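D-glycero-beta-D-manno-heptose-1,7-bisphosphate 7-phosphatase (PDB 2O2X) removes the phosphate at C-7 of D-glycero-beta-D-manno-heptose 1,7-bisphosphate, a magnesium-dependent step in making ADP-L-glycero-beta-D-manno-heptose. Local coordinates at residues G16-R21 with D113-C118; L31-L36 with L150-Q155; V76-Q81 with G141-A146; M135-P140 with L164-A169; S157-D162 with A173-G178. One frame throughout, in Å; residues are numbered along the deposited sequence.

Contact 1: G16-R21 with D113-C118; sequences GVWIER and DMVLAC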
# COMPACT_ATOMS: atom_id res chain seq x y z
N GLY A 16 16.15 -5.25 -5.61
CA GLY A 16 15.05 -5.57 -4.71
C GLY A 16 13.97 -4.52 -4.60
O GLY A 16 13.18 -4.57 -3.65
N VAL A 17 13.88 -3.57 -5.54
CA VAL A 17 12.87 -2.53 -5.49
C VAL A 17 12.17 -2.33 -6.81
O VAL A 17 12.82 -2.07 -7.84
CB VAL A 17 13.42 -1.19 -5.00
CG1 VAL A 17 12.28 -0.16 -4.91
CG2 VAL A 17 14.14 -1.33 -3.67
N TRP A 18 10.85 -2.39 -6.78
CA TRP A 18 9.97 -2.24 -7.93
C TRP A 18 9.15 -0.99 -7.72
O TRP A 18 8.50 -0.85 -6.68
CB TRP A 18 9.05 -3.46 -7.98
CG TRP A 18 7.91 -3.49 -8.98
CD1 TRP A 18 6.80 -2.71 -9.01
CD2 TRP A 18 7.72 -4.47 -10.01
NE1 TRP A 18 5.99 -3.08 -10.04
CE2 TRP A 18 6.51 -4.18 -10.66
CE3 TRP A 18 8.48 -5.56 -10.46
CZ2 TRP A 18 6.05 -4.92 -11.75
CZ3 TRP A 18 8.01 -6.29 -11.51
CH2 TRP A 18 6.81 -5.97 -12.15
N ILE A 19 9.13 -0.07 -8.69
CA ILE A 19 8.34 1.15 -8.60
C ILE A 19 7.66 1.37 -9.94
O ILE A 19 8.33 1.47 -10.98
CB ILE A 19 9.19 2.38 -8.26
CG1 ILE A 19 9.99 2.12 -6.98
CG2 ILE A 19 8.28 3.60 -8.11
CD1 ILE A 19 10.83 3.30 -6.50
N GLU A 20 6.33 1.44 -9.93
CA GLU A 20 5.54 1.40 -11.16
C GLU A 20 4.36 2.35 -11.03
O GLU A 20 3.50 2.19 -10.15
CB GLU A 20 5.01 -0.02 -11.34
CG GLU A 20 4.21 -0.26 -12.57
CD GLU A 20 3.63 -1.65 -12.62
OE1 GLU A 20 3.59 -2.37 -11.57
OE2 GLU A 20 3.12 -1.98 -13.71
N ARG A 21 4.27 3.33 -11.94
CA ARG A 21 3.08 4.18 -12.06
C ARG A 21 2.00 3.37 -12.78
O ARG A 21 2.29 2.68 -13.76
CB ARG A 21 3.42 5.46 -12.81
CG ARG A 21 2.32 6.49 -12.88
CD ARG A 21 2.09 7.24 -11.58
NE ARG A 21 1.32 8.45 -11.86
CZ ARG A 21 0.00 8.46 -12.00
NH1 ARG A 21 -0.70 7.35 -11.84
NH2 ARG A 21 -0.62 9.59 -12.27
N ASP A 113 -3.00 3.82 -8.42
CA ASP A 113 -2.22 4.81 -9.18
C ASP A 113 -0.71 4.60 -9.15
O ASP A 113 0.02 5.14 -9.98
CB ASP A 113 -2.61 6.18 -8.70
CG ASP A 113 -4.10 6.42 -8.87
OD1 ASP A 113 -4.52 6.47 -10.07
OD2 ASP A 113 -4.84 6.46 -7.86
N MSE A 114 -0.23 3.82 -8.20
CA MSE A 114 1.20 3.51 -8.15
C MSE A 114 1.37 2.24 -7.32
O MSE A 114 0.62 2.00 -6.36
CB MSE A 114 1.98 4.67 -7.54
CG MSE A 114 3.46 4.47 -7.50
SE MSE A 114 4.50 6.01 -6.97
CE MSE A 114 4.45 6.96 -8.64
N VAL A 115 2.35 1.43 -7.71
CA VAL A 115 2.76 0.25 -6.91
C VAL A 115 4.25 0.33 -6.60
O VAL A 115 5.06 0.48 -7.53
CB VAL A 115 2.49 -1.06 -7.68
CG1 VAL A 115 3.00 -2.28 -6.91
CG2 VAL A 115 1.00 -1.21 -7.99
N LEU A 116 4.61 0.22 -5.32
CA LEU A 116 5.99 0.05 -4.88
C LEU A 116 6.10 -1.25 -4.12
O LEU A 116 5.21 -1.62 -3.35
CB LEU A 116 6.51 1.20 -4.04
CG LEU A 116 6.33 2.59 -4.67
CD1 LEU A 116 5.04 3.24 -4.25
CD2 LEU A 116 7.46 3.53 -4.23
N ALA A 117 7.18 -1.99 -4.37
CA ALA A 117 7.42 -3.24 -3.70
C ALA A 117 8.89 -3.41 -3.36
O ALA A 117 9.77 -2.97 -4.13
CB ALA A 117 6.95 -4.41 -4.55
N CYS A 118 9.14 -4.02 -2.22
CA CYS A 118 10.50 -4.22 -1.69
C CYS A 118 10.73 -5.68 -1.37
O CYS A 118 10.03 -6.25 -0.54
CB CYS A 118 10.73 -3.39 -0.46
SG CYS A 118 12.46 -3.57 0.12
O HOH W 1 -3.20 6.73 -12.47

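Contact 2: L31-L36 with L150-Q155; sequences LPALFL and LALDLQ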
# COMPACT_ATOMS: atom_id res chain seq x y z
N LEU A 31 -1.26 16.73 -3.15
CA LEU A 31 -2.42 15.97 -2.69
C LEU A 31 -1.97 14.97 -1.62
O LEU A 31 -0.87 14.41 -1.72
CB LEU A 31 -3.06 15.18 -3.82
CG LEU A 31 -3.83 15.98 -4.87
CD1 LEU A 31 -4.31 15.05 -5.97
CD2 LEU A 31 -4.99 16.70 -4.19
N PRO A 32 -2.86 14.68 -0.67
CA PRO A 32 -2.65 13.50 0.17
C PRO A 32 -2.91 12.24 -0.63
O PRO A 32 -3.59 12.29 -1.65
CB PRO A 32 -3.72 13.63 1.25
CG PRO A 32 -4.42 14.90 1.01
CD PRO A 32 -4.13 15.34 -0.38
N ALA A 33 -2.34 11.14 -0.17
CA ALA A 33 -2.54 9.83 -0.78
C ALA A 33 -3.16 8.89 0.22
O ALA A 33 -3.06 9.08 1.43
CB ALA A 33 -1.22 9.25 -1.25
N LEU A 34 -3.79 7.86 -0.33
CA LEU A 34 -4.20 6.69 0.41
C LEU A 34 -3.19 5.61 0.12
O LEU A 34 -3.16 5.06 -0.98
CB LEU A 34 -5.61 6.21 0.03
CG LEU A 34 -6.08 4.92 0.72
CD1 LEU A 34 -6.18 5.08 2.20
CD2 LEU A 34 -7.42 4.49 0.13
N PHE A 35 -2.35 5.29 1.11
CA PHE A 35 -1.40 4.19 1.02
C PHE A 35 -2.07 2.90 1.50
O PHE A 35 -2.67 2.89 2.57
CB PHE A 35 -0.17 4.44 1.89
CG PHE A 35 0.74 5.55 1.38
CD1 PHE A 35 1.68 5.30 0.38
CD2 PHE A 35 0.67 6.84 1.89
CE1 PHE A 35 2.53 6.29 -0.09
CE2 PHE A 35 1.53 7.84 1.42
CZ PHE A 35 2.45 7.55 0.42
N LEU A 36 -1.89 1.82 0.75
CA LEU A 36 -2.44 0.52 1.09
C LEU A 36 -1.36 -0.53 1.03
O LEU A 36 -0.66 -0.67 0.03
CB LEU A 36 -3.53 0.10 0.09
CG LEU A 36 -4.75 1.04 -0.02
CD1 LEU A 36 -5.71 0.55 -1.11
CD2 LEU A 36 -5.45 1.16 1.32
N LEU A 150 5.01 11.66 -6.75
CA LEU A 150 3.68 12.24 -6.98
C LEU A 150 3.51 13.61 -6.31
O LEU A 150 2.40 14.16 -6.30
CB LEU A 150 2.60 11.28 -6.46
CG LEU A 150 2.50 9.94 -7.18
CD1 LEU A 150 1.52 9.00 -6.51
CD2 LEU A 150 2.11 10.13 -8.66
N ALA A 151 4.58 14.16 -5.74
CA ALA A 151 4.51 15.40 -4.99
C ALA A 151 3.41 15.38 -3.92
O ALA A 151 2.63 16.31 -3.78
CB ALA A 151 4.34 16.60 -5.94
N LEU A 152 3.39 14.29 -3.13
CA LEU A 152 2.35 14.10 -2.12
C LEU A 152 2.50 14.99 -0.90
O LEU A 152 3.62 15.33 -0.50
CB LEU A 152 2.31 12.66 -1.63
CG LEU A 152 2.05 11.62 -2.72
CD1 LEU A 152 2.20 10.24 -2.14
CD2 LEU A 152 0.71 11.80 -3.38
N ASP A 153 1.37 15.28 -0.26
CA ASP A 153 1.34 15.84 1.08
C ASP A 153 1.31 14.65 2.05
O ASP A 153 0.25 14.10 2.34
CB ASP A 153 0.12 16.72 1.24
CG ASP A 153 0.02 17.38 2.59
OD1 ASP A 153 0.70 16.94 3.55
OD2 ASP A 153 -0.77 18.33 2.69
N LEU A 154 2.48 14.22 2.49
CA LEU A 154 2.56 13.04 3.36
C LEU A 154 1.92 13.27 4.72
O LEU A 154 1.31 12.37 5.29
CB LEU A 154 4.00 12.57 3.55
CG LEU A 154 4.72 12.00 2.34
CD1 LEU A 154 6.16 11.67 2.70
CD2 LEU A 154 3.99 10.78 1.80
N GLN A 155 1.99 14.49 5.22
CA GLN A 155 1.48 14.76 6.56
C GLN A 155 -0.03 14.55 6.61
O GLN A 155 -0.55 14.20 7.64
CB GLN A 155 1.87 16.18 6.99
CG GLN A 155 3.37 16.36 7.20
CD GLN A 155 4.19 16.37 5.91
OE1 GLN A 155 3.69 16.68 4.81
NE2 GLN A 155 5.47 16.02 6.03
O HOH W 2 -0.12 15.18 -5.28

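Contact 3: V76-Q81 with G141-A146; sequences VVVTNQ and GMLVEA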
# COMPACT_ATOMS: atom_id res chain seq x y z
N VAL A 76 -1.91 4.39 -3.50
CA VAL A 76 -0.55 3.92 -3.64
C VAL A 76 -0.36 2.62 -2.88
O VAL A 76 -0.53 2.58 -1.66
CB VAL A 76 0.48 4.97 -3.16
CG1 VAL A 76 1.89 4.46 -3.32
CG2 VAL A 76 0.28 6.30 -3.91
N VAL A 77 -0.04 1.55 -3.61
CA VAL A 77 0.20 0.24 -3.00
C VAL A 77 1.65 0.19 -2.57
O VAL A 77 2.53 0.47 -3.38
CB VAL A 77 -0.11 -0.90 -3.98
CG1 VAL A 77 0.21 -2.26 -3.33
CG2 VAL A 77 -1.59 -0.84 -4.41
N VAL A 78 1.90 -0.15 -1.32
CA VAL A 78 3.28 -0.25 -0.78
C VAL A 78 3.39 -1.62 -0.11
O VAL A 78 2.72 -1.91 0.88
CB VAL A 78 3.66 0.90 0.21
CG1 VAL A 78 3.85 2.17 -0.56
CG2 VAL A 78 2.59 1.08 1.31
N THR A 79 4.18 -2.51 -0.69
CA THR A 79 4.14 -3.93 -0.30
C THR A 79 5.55 -4.48 -0.12
O THR A 79 6.40 -4.30 -0.99
CB THR A 79 3.33 -4.79 -1.31
OG1 THR A 79 3.39 -6.18 -0.96
CG2 THR A 79 3.81 -4.66 -2.73
N ASN A 80 5.79 -5.17 0.99
CA ASN A 80 6.99 -5.96 1.18
C ASN A 80 6.73 -7.34 0.55
O ASN A 80 5.71 -7.98 0.79
CB ASN A 80 7.33 -6.22 2.65
CG ASN A 80 7.83 -4.97 3.43
OD1 ASN A 80 8.17 -3.93 2.86
ND2 ASN A 80 7.93 -5.12 4.77
N GLN A 81 7.66 -7.79 -0.27
CA GLN A 81 7.63 -9.07 -0.94
C GLN A 81 8.87 -9.88 -0.59
O GLN A 81 9.71 -10.20 -1.46
CB GLN A 81 7.48 -8.85 -2.45
CG GLN A 81 6.15 -8.20 -2.85
CD GLN A 81 4.99 -9.17 -2.78
OE1 GLN A 81 5.10 -10.32 -3.23
NE2 GLN A 81 3.86 -8.72 -2.23
N GLY A 141 10.67 4.21 3.46
CA GLY A 141 11.21 4.58 2.15
C GLY A 141 10.22 4.58 1.02
O GLY A 141 10.25 5.46 0.15
N MSE A 142 9.35 3.58 0.98
CA MSE A 142 8.42 3.50 -0.17
C MSE A 142 7.42 4.65 -0.12
O MSE A 142 6.96 5.14 -1.15
CB MSE A 142 7.66 2.16 -0.19
CG MSE A 142 8.52 1.04 -0.67
SE MSE A 142 7.56 -0.64 -0.90
CE MSE A 142 7.35 -1.14 0.93
N LEU A 143 7.01 5.06 1.09
CA LEU A 143 6.09 6.19 1.23
C LEU A 143 6.80 7.48 0.82
O LEU A 143 6.24 8.30 0.11
CB LEU A 143 5.54 6.30 2.66
CG LEU A 143 4.54 5.24 3.14
CD1 LEU A 143 5.19 3.89 3.34
CD2 LEU A 143 3.86 5.72 4.40
N VAL A 144 8.03 7.65 1.29
CA VAL A 144 8.80 8.85 0.98
C VAL A 144 9.05 8.92 -0.53
O VAL A 144 8.90 9.98 -1.15
CB VAL A 144 10.12 8.86 1.80
CG1 VAL A 144 11.09 9.95 1.31
CG2 VAL A 144 9.81 9.02 3.26
N GLU A 145 9.39 7.79 -1.15
CA GLU A 145 9.61 7.78 -2.60
C GLU A 145 8.34 8.09 -3.39
O GLU A 145 8.35 8.87 -4.34
CB GLU A 145 10.19 6.44 -3.01
CG GLU A 145 10.57 6.32 -4.47
CD GLU A 145 11.66 7.29 -4.92
OE1 GLU A 145 12.47 7.74 -4.08
OE2 GLU A 145 11.70 7.57 -6.13
N ALA A 146 7.22 7.47 -3.02
CA ALA A 146 5.94 7.80 -3.66
C ALA A 146 5.66 9.29 -3.49
O ALA A 146 5.19 9.97 -4.43
CB ALA A 146 4.81 6.95 -3.04

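Contact 4: M135-P140 with L164-A169; sequences MRKPNP and LADMQA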
# COMPACT_ATOMS: atom_id res chain seq x y z
N MSE A 135 13.79 0.81 2.12
CA MSE A 135 12.52 0.63 1.43
C MSE A 135 11.64 -0.44 2.04
O MSE A 135 10.49 -0.60 1.64
CB MSE A 135 12.72 0.28 -0.04
CG MSE A 135 13.41 1.37 -0.80
SE MSE A 135 12.36 3.00 -1.03
CE MSE A 135 11.42 2.56 -2.31
N ARG A 136 12.16 -1.19 3.01
CA ARG A 136 11.42 -2.30 3.59
C ARG A 136 10.69 -1.78 4.82
O ARG A 136 11.31 -1.37 5.79
CB ARG A 136 12.32 -3.47 3.99
CG ARG A 136 11.52 -4.61 4.55
CD ARG A 136 12.35 -5.67 5.25
NE ARG A 136 11.51 -6.64 5.94
CZ ARG A 136 11.25 -6.63 7.24
NH1 ARG A 136 11.80 -5.72 8.06
NH2 ARG A 136 10.47 -7.59 7.74
N LYS A 137 9.36 -1.82 4.81
CA LYS A 137 8.54 -1.45 5.98
C LYS A 137 8.98 -2.36 7.12
O LYS A 137 9.16 -3.55 6.90
CB LYS A 137 7.06 -1.62 5.70
CG LYS A 137 6.51 -0.83 4.53
CD LYS A 137 5.04 -1.16 4.24
CE LYS A 137 4.83 -2.59 3.74
NZ LYS A 137 3.36 -2.93 3.54
N PRO A 138 9.11 -1.82 8.36
CA PRO A 138 8.66 -0.51 8.85
C PRO A 138 9.46 0.74 8.46
O PRO A 138 9.02 1.86 8.79
CB PRO A 138 8.68 -0.71 10.38
CG PRO A 138 9.85 -1.63 10.57
CD PRO A 138 9.70 -2.63 9.45
N ASN A 139 10.58 0.62 7.76
CA ASN A 139 11.23 1.80 7.25
C ASN A 139 10.29 2.48 6.23
O ASN A 139 9.51 1.79 5.54
CB ASN A 139 12.60 1.49 6.65
CG ASN A 139 13.57 0.92 7.67
OD1 ASN A 139 13.63 1.38 8.80
ND2 ASN A 139 14.33 -0.08 7.27
N PRO A 140 10.22 3.81 6.23
CA PRO A 140 9.26 4.57 5.43
C PRO A 140 9.63 4.85 3.97
O PRO A 140 8.92 5.61 3.30
CB PRO A 140 9.18 5.89 6.18
CG PRO A 140 10.57 6.07 6.70
CD PRO A 140 10.99 4.70 7.12
N LEU A 164 1.67 -4.30 11.95
CA LEU A 164 2.21 -3.16 12.69
C LEU A 164 3.25 -2.40 11.87
O LEU A 164 3.33 -1.18 11.97
CB LEU A 164 2.82 -3.61 14.02
CG LEU A 164 3.18 -2.46 14.96
CD1 LEU A 164 1.95 -1.62 15.34
CD2 LEU A 164 3.83 -3.03 16.22
N ALA A 165 4.02 -3.10 11.04
CA ALA A 165 5.01 -2.43 10.20
C ALA A 165 4.42 -1.37 9.28
O ALA A 165 5.09 -0.42 8.94
CB ALA A 165 5.76 -3.45 9.37
N ASP A 166 3.17 -1.54 8.87
CA ASP A 166 2.51 -0.53 8.06
C ASP A 166 2.25 0.75 8.87
O ASP A 166 2.37 1.87 8.36
CB ASP A 166 1.17 -1.05 7.52
CG ASP A 166 1.32 -2.28 6.62
OD1 ASP A 166 2.15 -2.17 5.73
OD2 ASP A 166 0.61 -3.35 6.80
N MSE A 167 1.88 0.58 10.14
CA MSE A 167 1.61 1.71 11.00
C MSE A 167 2.89 2.42 11.37
O MSE A 167 2.93 3.64 11.42
CB MSE A 167 0.90 1.25 12.27
CG MSE A 167 -0.46 0.54 12.09
SE MSE A 167 -1.79 1.62 11.18
CE MSE A 167 -1.56 0.89 9.33
N GLN A 168 3.94 1.64 11.62
CA GLN A 168 5.25 2.19 11.91
C GLN A 168 5.80 2.97 10.71
O GLN A 168 6.29 4.09 10.85
CB GLN A 168 6.24 1.10 12.32
CG GLN A 168 5.90 0.34 13.62
CD GLN A 168 6.72 -0.94 13.78
OE1 GLN A 168 6.84 -1.74 12.85
NE2 GLN A 168 7.28 -1.15 14.97
N ALA A 169 5.66 2.40 9.52
CA ALA A 169 6.11 3.08 8.30
C ALA A 169 5.37 4.40 8.08
O ALA A 169 5.96 5.42 7.76
CB ALA A 169 5.92 2.17 7.12

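Contact 5: S157-D162 with A173-G178; sequences SLIVGD and AGLAQG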
# COMPACT_ATOMS: atom_id res chain seq x y z
N SER A 157 -1.62 12.37 4.46
CA SER A 157 -1.91 11.06 3.87
C SER A 157 -2.35 10.07 4.91
O SER A 157 -2.17 10.27 6.12
CB SER A 157 -0.66 10.56 3.12
OG SER A 157 -0.38 11.41 2.00
N LEU A 158 -2.96 8.98 4.43
CA LEU A 158 -3.43 7.91 5.30
C LEU A 158 -2.81 6.61 4.83
O LEU A 158 -2.44 6.48 3.67
CB LEU A 158 -4.95 7.80 5.15
CG LEU A 158 -5.75 9.10 5.36
CD1 LEU A 158 -7.23 8.80 5.11
CD2 LEU A 158 -5.55 9.66 6.76
N ILE A 159 -2.67 5.66 5.75
CA ILE A 159 -2.19 4.33 5.41
C ILE A 159 -3.11 3.29 6.04
O ILE A 159 -3.63 3.51 7.15
CB ILE A 159 -0.73 4.07 5.82
CG1 ILE A 159 -0.23 2.70 5.27
CG2 ILE A 159 -0.51 4.23 7.34
CD1 ILE A 159 1.27 2.57 5.15
N VAL A 160 -3.35 2.20 5.32
CA VAL A 160 -4.14 1.06 5.78
C VAL A 160 -3.32 -0.20 5.54
O VAL A 160 -2.78 -0.40 4.45
CB VAL A 160 -5.46 0.98 5.04
CG1 VAL A 160 -6.30 -0.14 5.65
CG2 VAL A 160 -6.16 2.33 5.03
N GLY A 161 -3.21 -1.06 6.54
CA GLY A 161 -2.58 -2.36 6.41
C GLY A 161 -2.93 -3.27 7.55
O GLY A 161 -3.55 -2.80 8.52
N ASP A 162 -2.51 -4.53 7.49
CA ASP A 162 -2.84 -5.46 8.58
C ASP A 162 -1.67 -5.79 9.46
O ASP A 162 -1.79 -6.63 10.36
CB ASP A 162 -3.53 -6.74 8.06
CG ASP A 162 -2.56 -7.79 7.53
OD1 ASP A 162 -1.59 -7.42 6.88
OD2 ASP A 162 -2.85 -8.99 7.73
N ALA A 173 7.07 8.14 8.20
CA ALA A 173 6.96 8.95 7.00
C ALA A 173 6.34 10.33 7.26
O ALA A 173 6.30 11.17 6.37
CB ALA A 173 6.15 8.19 5.91
N GLY A 174 5.80 10.53 8.46
CA GLY A 174 5.20 11.81 8.82
C GLY A 174 3.68 11.86 8.75
O GLY A 174 3.08 12.92 8.93
N LEU A 175 3.03 10.73 8.51
CA LEU A 175 1.58 10.68 8.54
C LEU A 175 1.10 10.84 9.99
O LEU A 175 1.89 10.64 10.91
CB LEU A 175 1.05 9.36 7.97
CG LEU A 175 1.02 9.21 6.45
CD1 LEU A 175 2.41 9.27 5.82
CD2 LEU A 175 0.32 7.91 6.09
N ALA A 176 -0.17 11.19 10.16
CA ALA A 176 -0.78 11.34 11.48
C ALA A 176 -1.76 10.24 11.87
O ALA A 176 -2.15 10.15 13.05
CB ALA A 176 -1.49 12.68 11.55
N GLN A 177 -2.18 9.44 10.89
CA GLN A 177 -3.17 8.40 11.12
C GLN A 177 -2.94 7.23 10.21
O GLN A 177 -2.54 7.41 9.05
CB GLN A 177 -4.57 8.90 10.77
CG GLN A 177 -5.13 9.94 11.68
CD GLN A 177 -6.58 10.20 11.35
OE1 GLN A 177 -7.47 9.73 12.06
NE2 GLN A 177 -6.83 10.95 10.26
N GLY A 178 -3.25 6.05 10.71
CA GLY A 178 -3.37 4.86 9.89
C GLY A 178 -4.45 3.96 10.45
O GLY A 178 -4.83 4.11 11.62
O HOH W 3 -2.11 11.97 8.16

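Contact 1: G16-R21 with D113-C118
Strands 17-21 and 114-118 run antiparallel, their axes 4.7 Å apart, and the backbone carries most of the polar work. Two hydrogen-bonded pairs, W18 with A117 and E20 with V115, each exchange both of their N-H groups. The W18 N to A117 O bond is nearly straight, with an angle of 174° at the hydrogen. At the non-hydrogen-bonded pairs the alpha carbons close in instead, and the CA of L116 offers its hydrogen to W18 O at 3.2 Å.

Apolar packing divides between the two faces. I19 and L116 cross obliquely, with I19 CG2 4.0 Å from L116 CD2, on the face met by helix 141-150. On the other face, toward helix 91-107, W18 CB sits 4.1 Å from A117 CB. The indole turns its edge to the backbone, V115 O lying in the ring plane, and its NE1 reaches along its own strand to E20 OE1 at 2.9 Å.

Charged groups finish the end of the pair. R21 leaves with CG anti to its backbone N and bends at chi2 (75°), bringing NH1 to a lone pair of D113 O at 3.0 Å. Water 1 links NH1 to D113 OD1, while R25 forms a salt bridge with that carboxylate and accepts R21 NH2 through its carbonyl. An alanine here would remove the guanidinium and would probably loosen this end, losing the bond to D113 O and the packing of CD on M114 CE. The arrangement is an antiparallel extension beside the parallel core of a HAD-type alpha/beta sheet.

Contact 2: L31-L36 with L150-Q155
L152, L31 and D153 carry this junction, where the chain leaves helix 141-150 and passes the approach to strand 34-36. L152 is the apolar wedge. Its CG stands anti to the carbonyl carbon and chi2 is extended (173°), so CD1 lies 3.7 Å from both A33 CB and F35 CZ. It meets the phenyl group tip to tip, while CD2 of L154 comes in at the ring edge, 3.8 Å from F35 CZ. An alanine at L152 would remove CG and both its methyls, and would probably leave F35 and A33 less firmly packed.

L31 takes part through its main chain, its side chain pointing away. Its carbonyl oxygen accepts D153 N at 2.8 Å, the donor standing 57° out of the carbonyl plane, and L152 CA also leans on this oxygen. Water 2 extends the link, accepting from L31 N and donating to L150 O. D153 turns CB toward L31, whereas its OD1 takes R156 N. Its carbonyl oxygen binds S157 OG, which also accepts A33 N. At A151 a positive phi closes the helix in a Schellman motif, from which the chain heads into strand 158-161 of the HAD-type alpha/beta fold.

Contact 3: V76-Q81 with G141-A146
M142, a selenomethionine, lies along the face of strand 76-80 that carries V76 and V78. Helix 141-146 runs roughly antiparallel to that strand, at 152°, with their axes 9.1 Å apart. The CB of M142 points at the strand and rests 3.8 Å from V78 CG1, the two side chains sliding past each other in opposite directions. CG stands anti to the carbonyl carbon, and an extended chi2 (-174°) carries the chain on along the strand. The selenium comes up against the T79 backbone, SE lying 3.8 Å from T79 O. A bend at chi3 (-75°) then swings the terminal methyl to N80, where CE touches OD1 at 3.5 Å while also lying close to T79 N.

Smaller contacts follow back along the helix. L143 CD1 approaches V78 CG2 at 4.3 Å, and one turn on from M142 the methyl of A146 meets V76 CG1 at 3.8 Å. The apolar side of the helix thus rests on the alternate valines of the strand, in a region also filled by L116 and F35.

T79 points the other way, and Q81 NE2 donates to its OG1 at 2.9 Å, in the plane of the amide. By similarity T79 stabilises the phosphoryl group, and T79, N80 and Q81 belong to the substrate site. The helix offers only carbon and selenium, making van der Waals contacts even with T79 O and N80 OD1, while the polar groups at the strand's end bond to one another, as Q81 does to T79, or to other residues, as N80 ND2 does to K137 O.

Contact 4: M135-P140 with L164-A169
In the HAD phosphatase active site, a loop bearing K137, which by similarity stabilises the phosphoryl group, meets the helix into which the GDxxxD motif, G161 to D166, runs. K137 and D166 are the central pair. Their side chains cross obliquely, D166 starting away from the loop but bringing its carboxylate back to it. K137 sets CG anti to the carbonyl carbon and bends at chi3 (-67°), so that NZ reaches OD1 of D166 at 2.6 Å, on the syn lone pair. The same NZ makes a salt bridge with D37, by similarity the nucleophile, and donates to V78 O. Three acceptors thus grip the ammonium, which would probably keep it charged and fixed in direction. D166 OD2 takes K163 N and lies close to D37 OD2, a like-charged pair that the lysine would be expected to moderate.

P138, preceded by a cis peptide bond, turns a different surface to the helix. Its ring and the side chain of Q168 lie side by side and point the same way, with P138 CB 3.2 Å from Q168 OE1. On the neighbouring turn, A165 CB rests 4.0 Å from P138 CD. The small side chain of A165 is consistent with the close approach of the loop, the alpha carbons of P138 and A165 being 4.3 Å apart.

A169 completes the fit, its CB packing 4.0 Å from K137 CG. P140, at the N-cap position of helix 141-150, sets CB against A169 O. The tightest backbone approach is a CA-H...O contact, in which A169 CA lies 3.2 Å from P138 O.

Contact 5: S157-D162 with A173-G178
Strands 158-161 and 177-181 are joined through helix 164-172 as a beta-alpha-beta unit, and the contact spans its start and its return. L175 packs between the chains just before they draw together as strands. Its CB points at the other segment, and with CG anti to the carbonyl carbon the branch sends CD2 to 3.6 Å from L158 C. I159 crosses it at about a right angle, its CG2 standing 4.0 Å from L175 CD2. L158 and Q177 lie side by side on the other face of the sheet, L158 CD2 being 3.9 Å from Q177 NE2.

G178 comes up against I159, its CA just 3.1 Å from I159 O. A CB at this glycine would lie 2.9 Å from I159 CG2, a clash, so the close approach depends on the missing side chain. The price of the packing is polar: I159 N and Q177 O are buried with no partner in the model.

Outside this shell, other elements fix the ends. S157 OG is tied to the 31-36 and 150-155 segments. Q177 OE1 accepts R194 NE from strand 191-196. Helix 164-172 closes with a Schellman motif at G174, whose positive phi (101°) suits glycine and turns the chain toward L175. Where the two backbones stand apart, water 3 bridges them, donating to S157 O at 2.7 Å and accepting from A176 N at 2.9 Å.

How the contacts relate
Contacts 1, 3 and 5 are buried in the central sheet or against it; contacts 2 and 4 are partly exposed. Backbone hydrogen bonding dominates contact 1, at the antiparallel flank, whereas contact 5, between parallel strands on the opposite side of the chain's centre, has leucine packing and a water instead. Contact 3 is the most central and is mainly apolar. F35 of contact 2 packs on V76 and V78 of contact 3, and shares backbone bonds with L158 and V160 of contact 5. Charge concentrates in contact 4, whose K137 ties it to contact 3 through its ammonium and carbonyl, consistent with the active site, assigned by similarity, lying at the ends of the central strands.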